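Local coordinates for putative DNA protection protein (Streptomyces coelicolor, PDB 4CYB) that probably oxidises ferrous iron and stores it in ferric form inside a twelve-subunit, ferritin-like cage of the Dps family, at residues 19-24 against 80-85; 25-30 against 124-129; 33-38 against 66-71. All coordinates share one frame; numbering follows the deposited sequence.

Interaction 1 (19-24 against 80-85)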
loop_
_atom_site.group_PDB
_atom_site.type_symbol
_atom_site.label_atom_id
_atom_site.label_comp_id
_atom_site.label_asym_id
_atom_site.label_seq_id
_atom_site.Cartn_x
_atom_site.Cartn_y
_atom_site.Cartn_z
ATOM N N ASP J 19 3.060 -46.109 2.524
ATOM C CA ASP J 19 1.822 -46.379 3.280
ATOM C C ASP J 19 1.317 -45.099 3.998
ATOM O O ASP J 19 0.108 -44.836 4.028
ATOM C CB ASP J 19 2.069 -47.413 4.388
ATOM C CG ASP J 19 2.115 -48.849 3.866
ATOM O OD1 ASP J 19 1.690 -49.109 2.714
ATOM O OD2 ASP J 19 2.628 -49.717 4.615
ATOM N N THR J 20 2.252 -44.372 4.588
ATOM C CA THR J 20 1.973 -43.118 5.308
ATOM C C THR J 20 1.389 -42.091 4.364
ATOM O O THR J 20 0.343 -41.522 4.656
ATOM C CB THR J 20 3.205 -42.565 6.015
ATOM O OG1 THR J 20 3.561 -43.499 7.045
ATOM C CG2 THR J 20 2.890 -41.196 6.682
ATOM N N ARG J 21 1.990 -41.942 3.209
ATOM C CA ARG J 21 1.467 -40.984 2.226
ATOM C C ARG J 21 0.103 -41.344 1.667
ATOM O O ARG J 21 -0.790 -40.505 1.566
ATOM C CB ARG J 21 2.509 -40.797 1.118
ATOM C CG ARG J 21 3.800 -40.235 1.691
ATOM C CD ARG J 21 4.791 -39.889 0.610
ATOM N NE ARG J 21 5.438 -41.053 -0.005
ATOM C CZ ARG J 21 5.237 -41.502 -1.226
ATOM N NH1 ARG J 21 4.388 -40.890 -2.048
ATOM N NH2 ARG J 21 5.928 -42.562 -1.674
ATOM N N LEU J 22 -0.103 -42.618 1.347
ATOM C CA LEU J 22 -1.381 -43.053 0.869
ATOM C C LEU J 22 -2.490 -42.811 1.884
ATOM O O LEU J 22 -3.581 -42.347 1.546
ATOM C CB LEU J 22 -1.291 -44.564 0.613
ATOM C CG LEU J 22 -1.970 -45.200 -0.591
ATOM C CD1 LEU J 22 -2.703 -46.472 -0.145
ATOM C CD2 LEU J 22 -2.875 -44.284 -1.374
ATOM N N TYR J 23 -2.233 -43.147 3.135
ATOM C CA TYR J 23 -3.230 -42.949 4.185
ATOM C C TYR J 23 -3.533 -41.438 4.384
ATOM O O TYR J 23 -4.699 -41.020 4.491
ATOM C CB TYR J 23 -2.785 -43.611 5.502
ATOM C CG TYR J 23 -3.822 -43.445 6.582
ATOM C CD1 TYR J 23 -4.950 -44.313 6.648
ATOM C CD2 TYR J 23 -3.698 -42.457 7.538
ATOM C CE1 TYR J 23 -5.902 -44.164 7.638
ATOM C CE2 TYR J 23 -4.674 -42.284 8.531
ATOM C CZ TYR J 23 -5.773 -43.162 8.573
ATOM O OH TYR J 23 -6.735 -43.007 9.552
ATOM N N SER J 24 -2.494 -40.617 4.419
ATOM C CA SER J 24 -2.726 -39.155 4.646
ATOM C C SER J 24 -3.546 -38.620 3.472
ATOM O O SER J 24 -4.495 -37.828 3.698
ATOM C CB SER J 24 -1.395 -38.407 4.795
ATOM O OG SER J 24 -0.829 -38.601 6.064
ATOM N N GLN J 80 -1.015 -33.216 -3.160
ATOM C CA GLN J 80 -0.036 -33.315 -4.244
ATOM C C GLN J 80 1.417 -33.467 -3.728
ATOM O O GLN J 80 2.221 -34.220 -4.300
ATOM C CB GLN J 80 -0.140 -32.059 -5.166
ATOM C CG GLN J 80 -1.543 -31.902 -5.763
ATOM C CD GLN J 80 -1.977 -33.134 -6.546
ATOM O OE1 GLN J 80 -3.049 -33.627 -6.312
ATOM N NE2 GLN J 80 -1.120 -33.665 -7.410
ATOM N N THR J 81 1.732 -32.741 -2.653
ATOM C CA THR J 81 3.032 -32.793 -2.039
ATOM C C THR J 81 3.348 -34.233 -1.556
ATOM O O THR J 81 4.522 -34.643 -1.542
ATOM C CB THR J 81 3.068 -31.837 -0.824
ATOM O OG1 THR J 81 2.951 -30.465 -1.305
ATOM C CG2 THR J 81 4.400 -32.019 -0.030
ATOM N N LEU J 82 2.319 -34.971 -1.165
ATOM C CA LEU J 82 2.528 -36.378 -0.714
ATOM C C LEU J 82 2.549 -37.346 -1.894
ATOM O O LEU J 82 2.656 -38.567 -1.681
ATOM C CB LEU J 82 1.398 -36.752 0.275
ATOM C CG LEU J 82 1.417 -35.906 1.553
ATOM C CD1 LEU J 82 0.116 -36.105 2.312
ATOM C CD2 LEU J 82 2.565 -36.253 2.489
ATOM N N GLY J 83 2.445 -36.835 -3.128
ATOM C CA GLY J 83 2.512 -37.709 -4.328
ATOM C C GLY J 83 1.146 -38.223 -4.738
ATOM O O GLY J 83 1.045 -39.088 -5.574
ATOM N N GLY J 84 0.093 -37.740 -4.081
ATOM C CA GLY J 84 -1.286 -38.222 -4.333
ATOM C C GLY J 84 -2.021 -37.384 -5.385
ATOM O O GLY J 84 -1.395 -36.578 -6.135
ATOM N N VAL J 85 -3.316 -37.631 -5.475
ATOM C CA VAL J 85 -4.210 -36.928 -6.405
ATOM C C VAL J 85 -5.341 -36.269 -5.646
ATOM O O VAL J 85 -6.216 -36.960 -5.026
ATOM C CB VAL J 85 -4.737 -37.880 -7.527
ATOM C CG1 VAL J 85 -5.529 -37.077 -8.611
ATOM C CG2 VAL J 85 -3.541 -38.628 -8.148
#
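The guanidinium of R21 meets segment 80-85 at its edge rather than over a face: the carbonyl oxygen of L82 lies in its plane, with the CA of G83 near the same rim. The group it meets is the end of a helix. Helix 54-81 closes here in a Schellman motif, with G83 at positive phi (90°) and its N bonded back to Q80 O at 2.9 Å. A side chain at G83 would be jammed against the preceding carbonyl and would also run into R21 NH1, two reasons for glycine at this turn. NH1 donates to L82 O at 2.9 Å along a fairly straight line (162°), approaching the carbonyl tilted from its plane. R21 CD already passes 3.4 Å from L82 O, and the bend at chi3 (-74°) beyond it turns the guanidinium so that NH1 reaches the same oxygen. NH1 also bonds to K10 O and NE to L16 O, giving the buried guanidinium three main-chain acceptors; its positive charge would probably suit the carbonyl-rich end of helix 54-81. A leucine in place of R21 is likely to leave the carbonyls of L82, K10 and L16 without this shared donor, weakening one of the ties between the helix end and the N-terminal segment. L82 also reaches helix 18-48 through its two methyls. S24 turns its OG elsewhere, to D139, leaving its methylene for L82. CD2 of L82 lies 4.2 Å from R21 CG, and CD1 packs 3.7 Å from S24 CB.

Interaction 2 (25-30 against 124-129)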
loop_
_atom_site.group_PDB
_atom_site.type_symbol
_atom_site.label_atom_id
_atom_site.label_comp_id
_atom_site.label_asym_id
_atom_site.label_seq_id
_atom_site.Cartn_x
_atom_site.Cartn_y
_atom_site.Cartn_z
ATOM N N CYS J 25 -3.223 -39.043 2.244
ATOM C CA CYS J 25 -4.004 -38.583 1.089
ATOM C C CYS J 25 -5.490 -38.991 1.130
ATOM O O CYS J 25 -6.342 -38.193 0.792
ATOM C CB CYS J 25 -3.420 -38.982 -0.256
ATOM S SG CYS J 25 -1.837 -38.161 -0.593
ATOM N N GLN J 26 -5.791 -40.234 1.580
ATOM C CA GLN J 26 -7.203 -40.610 1.767
ATOM C C GLN J 26 -7.865 -39.741 2.815
ATOM O O GLN J 26 -8.989 -39.287 2.562
ATOM C CB GLN J 26 -7.320 -42.074 2.251
ATOM C CG GLN J 26 -6.826 -43.068 1.239
ATOM C CD GLN J 26 -6.585 -44.475 1.847
ATOM O OE1 GLN J 26 -6.183 -45.390 1.131
ATOM N NE2 GLN J 26 -6.846 -44.639 3.152
ATOM N N ARG J 27 -7.230 -39.498 3.972
ATOM C CA ARG J 27 -7.867 -38.676 4.983
ATOM C C ARG J 27 -8.022 -37.211 4.471
ATOM O O ARG J 27 -9.072 -36.571 4.686
ATOM C CB ARG J 27 -7.132 -38.671 6.331
ATOM C CG ARG J 27 -6.920 -40.034 6.972
ATOM C CD ARG J 27 -8.191 -40.859 7.119
ATOM N NE ARG J 27 -9.244 -40.162 7.818
ATOM C CZ ARG J 27 -9.531 -40.277 9.118
ATOM N NH1 ARG J 27 -8.807 -41.070 9.935
ATOM N NH2 ARG J 27 -10.567 -39.625 9.595
ATOM N N LEU J 28 -6.970 -36.722 3.804
ATOM C CA LEU J 28 -7.013 -35.307 3.333
ATOM C C LEU J 28 -8.102 -35.147 2.302
ATOM O O LEU J 28 -8.772 -34.081 2.292
ATOM C CB LEU J 28 -5.646 -34.851 2.787
ATOM C CG LEU J 28 -4.594 -34.605 3.879
ATOM C CD1 LEU J 28 -3.177 -34.478 3.335
ATOM C CD2 LEU J 28 -4.948 -33.419 4.785
ATOM N N ASN J 29 -8.264 -36.137 1.416
ATOM C CA ASN J 29 -9.269 -36.020 0.380
ATOM C C ASN J 29 -10.682 -35.995 0.925
ATOM O O ASN J 29 -11.552 -35.381 0.348
ATOM C CB ASN J 29 -9.133 -37.032 -0.765
ATOM C CG ASN J 29 -8.237 -36.521 -1.882
ATOM O OD1 ASN J 29 -8.343 -35.357 -2.294
ATOM N ND2 ASN J 29 -7.381 -37.391 -2.399
ATOM N N LYS J 30 -10.927 -36.693 2.025
ATOM C CA LYS J 30 -12.258 -36.619 2.625
ATOM C C LYS J 30 -12.506 -35.233 3.204
ATOM O O LYS J 30 -13.595 -34.641 2.997
ATOM C CB LYS J 30 -12.440 -37.732 3.711
ATOM C CG LYS J 30 -13.815 -37.698 4.406
ATOM C CD LYS J 30 -14.974 -37.696 3.409
ATOM C CE LYS J 30 -16.276 -38.061 4.120
ATOM N NZ LYS J 30 -16.541 -37.253 5.324
ATOM N N LEU J 124 -15.072 -30.998 11.840
ATOM C CA LEU J 124 -14.284 -30.978 13.133
ATOM C C LEU J 124 -14.123 -32.437 13.679
ATOM O O LEU J 124 -13.010 -32.839 14.059
ATOM C CB LEU J 124 -14.967 -30.077 14.182
ATOM C CG LEU J 124 -14.825 -28.576 13.878
ATOM C CD1 LEU J 124 -15.659 -27.749 14.824
ATOM C CD2 LEU J 124 -13.364 -28.115 14.017
ATOM N N THR J 125 -15.198 -33.222 13.612
ATOM C CA THR J 125 -15.120 -34.633 14.101
ATOM C C THR J 125 -14.094 -35.450 13.290
ATOM O O THR J 125 -13.213 -36.117 13.844
ATOM C CB THR J 125 -16.521 -35.258 14.091
ATOM O OG1 THR J 125 -17.357 -34.477 14.961
ATOM C CG2 THR J 125 -16.474 -36.717 14.595
ATOM N N GLU J 126 -14.166 -35.320 11.975
ATOM C CA GLU J 126 -13.222 -35.957 11.050
ATOM C C GLU J 126 -11.793 -35.487 11.283
ATOM O O GLU J 126 -10.865 -36.276 11.236
ATOM C CB GLU J 126 -13.581 -35.618 9.605
ATOM C CG GLU J 126 -14.698 -36.469 9.052
ATOM C CD GLU J 126 -14.239 -37.634 8.191
ATOM O OE1 GLU J 126 -12.996 -37.958 8.097
ATOM O OE2 GLU J 126 -15.177 -38.231 7.599
ATOM N N CYS J 127 -11.601 -34.180 11.483
ATOM C CA CYS J 127 -10.273 -33.614 11.721
ATOM C C CYS J 127 -9.589 -34.121 12.954
ATOM O O CYS J 127 -8.412 -34.382 12.905
ATOM C CB CYS J 127 -10.343 -32.103 11.944
ATOM S SG CYS J 127 -10.168 -31.200 10.416
ATOM N N HIS J 128 -10.279 -34.173 14.084
ATOM C CA HIS J 128 -9.615 -34.710 15.315
ATOM C C HIS J 128 -9.105 -36.125 15.074
ATOM O O HIS J 128 -7.960 -36.457 15.423
ATOM C CB HIS J 128 -10.598 -34.721 16.487
ATOM C CG HIS J 128 -10.839 -33.351 17.093
ATOM N ND1 HIS J 128 -9.891 -32.684 17.790
ATOM C CD2 HIS J 128 -11.955 -32.539 17.072
ATOM C CE1 HIS J 128 -10.397 -31.517 18.242
ATOM N NE2 HIS J 128 -11.665 -31.427 17.813
ATOM N N ASP J 129 -9.960 -36.950 14.463
ATOM C CA ASP J 129 -9.600 -38.349 14.175
ATOM C C ASP J 129 -8.440 -38.431 13.182
ATOM O O ASP J 129 -7.457 -39.143 13.420
ATOM C CB ASP J 129 -10.819 -39.137 13.658
ATOM C CG ASP J 129 -10.468 -40.571 13.320
ATOM O OD1 ASP J 129 -10.177 -41.304 14.283
ATOM O OD2 ASP J 129 -10.415 -40.958 12.120
HETATM O O HOH W 1 -10.478 -37.555 6.759
#
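R27 grips D129 with the two terminal nitrogens of its guanidinium, and both converge on one oxygen. NH1 stands 2.7 Å from D129 OD2 and meets it from above the carboxylate plane; toward NH2, at 2.9 Å, D129 OD2 turns its anti lone pair, the one facing away from the other oxygen. NH2 also reaches E126 OE1, weakly, at 3.3 Å, so one arginine spans two acids a helical turn apart. The second firm ion pair joins K30 NZ to E126 OE2 at 2.8 Å, where the ammonium comes in well out of the carboxylate plane (52°). E126 thus splits its oxygens, OE2 to the lysine and OE1 toward the arginine.

A water forms the next layer. It donates to E126 OE1 and, at 2.7 Å, to the backbone R27 O, and it accepts from R27 NE, which ties the inner edge of the guanidinium to its own helix and to the acid opposite. Bends at chi2 (-53°) and chi3 curl the arginine chain back, so that one water can reach both NE and the residue's own backbone O. Further out, Y23 OH holds NH1 from the previous turn of helix 18-48, while K30 NZ is shared with D34 of its own helix, its stronger partner, and with T98 OG1.

The helices so joined, 18-48 and 109-136, are members of the ferritin-like four-helix bundle and run nearly antiparallel (164°), their axes 10.6 Å apart. Chemically, the contact is a salt-bridge network along a bundle seam: each acid faces at least one cation, and their charges probably compensate one another at a partly exposed surface of the bundle.

Interaction 3 (33-38 against 66-71)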
loop_
_atom_site.group_PDB
_atom_site.type_symbol
_atom_site.label_atom_id
_atom_site.label_comp_id
_atom_site.label_asym_id
_atom_site.label_seq_id
_atom_site.Cartn_x
_atom_site.Cartn_y
_atom_site.Cartn_z
ATOM N N ALA J 33 -13.129 -32.925 0.240
ATOM C CA ALA J 33 -14.502 -33.085 -0.295
ATOM C C ALA J 33 -15.515 -32.378 0.596
ATOM O O ALA J 33 -16.367 -31.636 0.108
ATOM C CB ALA J 33 -14.857 -34.583 -0.497
ATOM N N ASP J 34 -15.458 -32.586 1.922
ATOM C CA ASP J 34 -16.379 -31.904 2.814
ATOM C C ASP J 34 -16.215 -30.356 2.813
ATOM O O ASP J 34 -17.209 -29.601 2.855
ATOM C CB ASP J 34 -16.256 -32.429 4.240
ATOM C CG ASP J 34 -16.607 -33.958 4.365
ATOM O OD1 ASP J 34 -17.431 -34.478 3.573
ATOM O OD2 ASP J 34 -16.015 -34.626 5.257
ATOM N N THR J 35 -14.975 -29.925 2.723
ATOM C CA THR J 35 -14.662 -28.509 2.737
ATOM C C THR J 35 -15.105 -27.875 1.403
ATOM O O THR J 35 -15.582 -26.731 1.395
ATOM C CB THR J 35 -13.161 -28.274 2.930
ATOM O OG1 THR J 35 -12.752 -28.782 4.209
ATOM C CG2 THR J 35 -12.850 -26.738 2.903
ATOM N N ARG J 36 -14.935 -28.578 0.299
ATOM C CA ARG J 36 -15.570 -28.107 -0.973
ATOM C C ARG J 36 -17.079 -27.845 -0.863
ATOM O O ARG J 36 -17.580 -26.788 -1.293
ATOM C CB ARG J 36 -15.278 -29.040 -2.143
ATOM C CG ARG J 36 -13.808 -29.145 -2.500
ATOM C CD ARG J 36 -13.492 -28.081 -3.532
ATOM N NE ARG J 36 -14.254 -28.224 -4.769
ATOM C CZ ARG J 36 -13.903 -29.065 -5.745
ATOM N NH1 ARG J 36 -12.830 -29.850 -5.590
ATOM N NH2 ARG J 36 -14.657 -29.169 -6.842
ATOM N N ILE J 37 -17.821 -28.760 -0.198
ATOM C CA ILE J 37 -19.268 -28.527 -0.048
ATOM C C ILE J 37 -19.503 -27.310 0.885
ATOM O O ILE J 37 -20.382 -26.505 0.640
ATOM C CB ILE J 37 -19.938 -29.791 0.595
ATOM C CG1 ILE J 37 -19.658 -31.005 -0.308
ATOM C CG2 ILE J 37 -21.434 -29.545 0.831
ATOM C CD1 ILE J 37 -20.266 -30.855 -1.692
ATOM N N LEU J 38 -18.710 -27.189 1.939
ATOM C CA LEU J 38 -18.885 -26.132 2.928
ATOM C C LEU J 38 -18.574 -24.761 2.305
ATOM O O LEU J 38 -19.329 -23.810 2.512
ATOM C CB LEU J 38 -18.026 -26.389 4.175
ATOM C CG LEU J 38 -18.178 -25.276 5.221
ATOM C CD1 LEU J 38 -19.658 -25.018 5.541
ATOM C CD2 LEU J 38 -17.404 -25.707 6.491
ATOM N N GLY J 66 -14.092 -17.148 1.877
ATOM C CA GLY J 66 -12.709 -16.881 1.468
ATOM C C GLY J 66 -11.716 -17.695 2.280
ATOM O O GLY J 66 -10.763 -18.212 1.756
ATOM N N GLU J 67 -11.986 -17.845 3.567
ATOM C CA GLU J 67 -11.108 -18.659 4.413
ATOM C C GLU J 67 -11.184 -20.144 4.051
ATOM O O GLU J 67 -10.126 -20.817 4.000
ATOM C CB GLU J 67 -11.467 -18.402 5.886
ATOM C CG GLU J 67 -10.995 -17.007 6.370
ATOM C CD GLU J 67 -11.652 -16.581 7.707
ATOM O OE1 GLU J 67 -12.439 -17.358 8.294
ATOM O OE2 GLU J 67 -11.451 -15.411 8.154
ATOM N N GLN J 68 -12.394 -20.638 3.740
ATOM C CA GLN J 68 -12.556 -22.048 3.335
ATOM C C GLN J 68 -11.884 -22.287 1.990
ATOM O O GLN J 68 -11.264 -23.327 1.758
ATOM C CB GLN J 68 -14.027 -22.441 3.228
ATOM C CG GLN J 68 -14.744 -22.428 4.618
ATOM C CD GLN J 68 -14.362 -23.618 5.526
ATOM O OE1 GLN J 68 -13.849 -24.635 5.063
ATOM N NE2 GLN J 68 -14.625 -23.477 6.848
ATOM N N LEU J 69 -11.960 -21.304 1.076
ATOM C CA LEU J 69 -11.313 -21.522 -0.218
ATOM C C LEU J 69 -9.796 -21.646 -0.056
ATOM O O LEU J 69 -9.161 -22.405 -0.799
ATOM C CB LEU J 69 -11.607 -20.284 -1.154
ATOM C CG LEU J 69 -11.117 -20.457 -2.611
ATOM C CD1 LEU J 69 -12.083 -21.432 -3.316
ATOM C CD2 LEU J 69 -11.129 -19.061 -3.245
ATOM N N GLU J 70 -9.192 -20.864 0.837
ATOM C CA GLU J 70 -7.763 -20.945 1.077
ATOM C C GLU J 70 -7.419 -22.332 1.734
ATOM O O GLU J 70 -6.415 -22.959 1.376
ATOM C CB GLU J 70 -7.222 -19.760 1.922
ATOM C CG GLU J 70 -5.801 -20.130 2.422
ATOM C CD GLU J 70 -4.933 -19.055 3.107
ATOM O OE1 GLU J 70 -5.465 -18.152 3.800
ATOM O OE2 GLU J 70 -3.678 -19.142 2.955
ATOM N N LEU J 71 -8.260 -22.791 2.644
ATOM C CA LEU J 71 -8.075 -24.188 3.186
ATOM C C LEU J 71 -8.122 -25.269 2.070
ATOM O O LEU J 71 -7.320 -26.183 2.059
ATOM C CB LEU J 71 -9.130 -24.522 4.233
ATOM C CG LEU J 71 -9.076 -23.776 5.563
ATOM C CD1 LEU J 71 -10.265 -24.238 6.459
ATOM C CD2 LEU J 71 -7.694 -23.956 6.208
HETATM O O HOH W 2 -12.851 -26.932 6.318
#
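T35 and Q68 face each other between helices 18-48 and 54-81, an antiparallel pair of the ferritin-like four-helix bundle that comes close here, with the two CA atoms 6.8 Å apart. Van der Waals packing accounts for the direct contacts. The methyl CG2 of T35 presses against the amide oxygen of Q68, OE1, at 3.2 Å, a close approach for carbon and oxygen. L38, one turn further along, lays CD2 alongside the same amide, 3.6 Å from Q68 NE2. Beyond the pair, L38 also touches H120 and I123 of helix 109-136 and N154 of helix 140-164, so L38 links the amide's surroundings to both other helices of the bundle.

The polar link between the helices is a water. It donates to T35 OG1 at 2.8 Å and to Q68 OE1, also at 2.8 Å, bridging two groups that do not bond directly. The threonine rotamer (chi1 -63°) sets this up: CG2 lies anti to the backbone N and points at the glutamine, while OG1 stays beside that N, where it can bond back to V31 O in its own helix. The glutamine bends at chi2 (-74°), which turns its amide across toward helix 18-48.

Bonds from outside the pair settle the remaining amide atom. NE2 of Q68 is bonded to Q157 OE1 and to N154 OD1, both on helix 140-164, which, with water at OE1, probably holds the amide in this orientation.

The chemistry is therefore that of a buried amide with its polar atoms satisfied: a glutamine in the bundle interior has partners for both its oxygen and its nitrogen, one helix reached through water and another directly, while methyl groups from helix 18-48 pack against the amide.

Helix 18-48 runs through all three contacts, meeting the end of helix 54-81 in interaction 1, helix 109-136 in interaction 2 and the middle of helix 54-81 in interaction 3. Interactions 1 and 2, with centres about 13 Å apart, touch directly: L82 CB packs 3.6 Å from C25 SG, and N29 ND2 probably bonds to V85 O. Interactions 1 and 3 lie farther apart, about 20 Å between centres, and bracket, in sequence along helix 54-81, the iron ligands D73 and E77. The side chain of L82 is about 10 Å from that of E77; that of T35 is about 9 Å from the side chain of D73 and about 14 Å from a bound ferric ion. Interaction 2 lies away from the iron site.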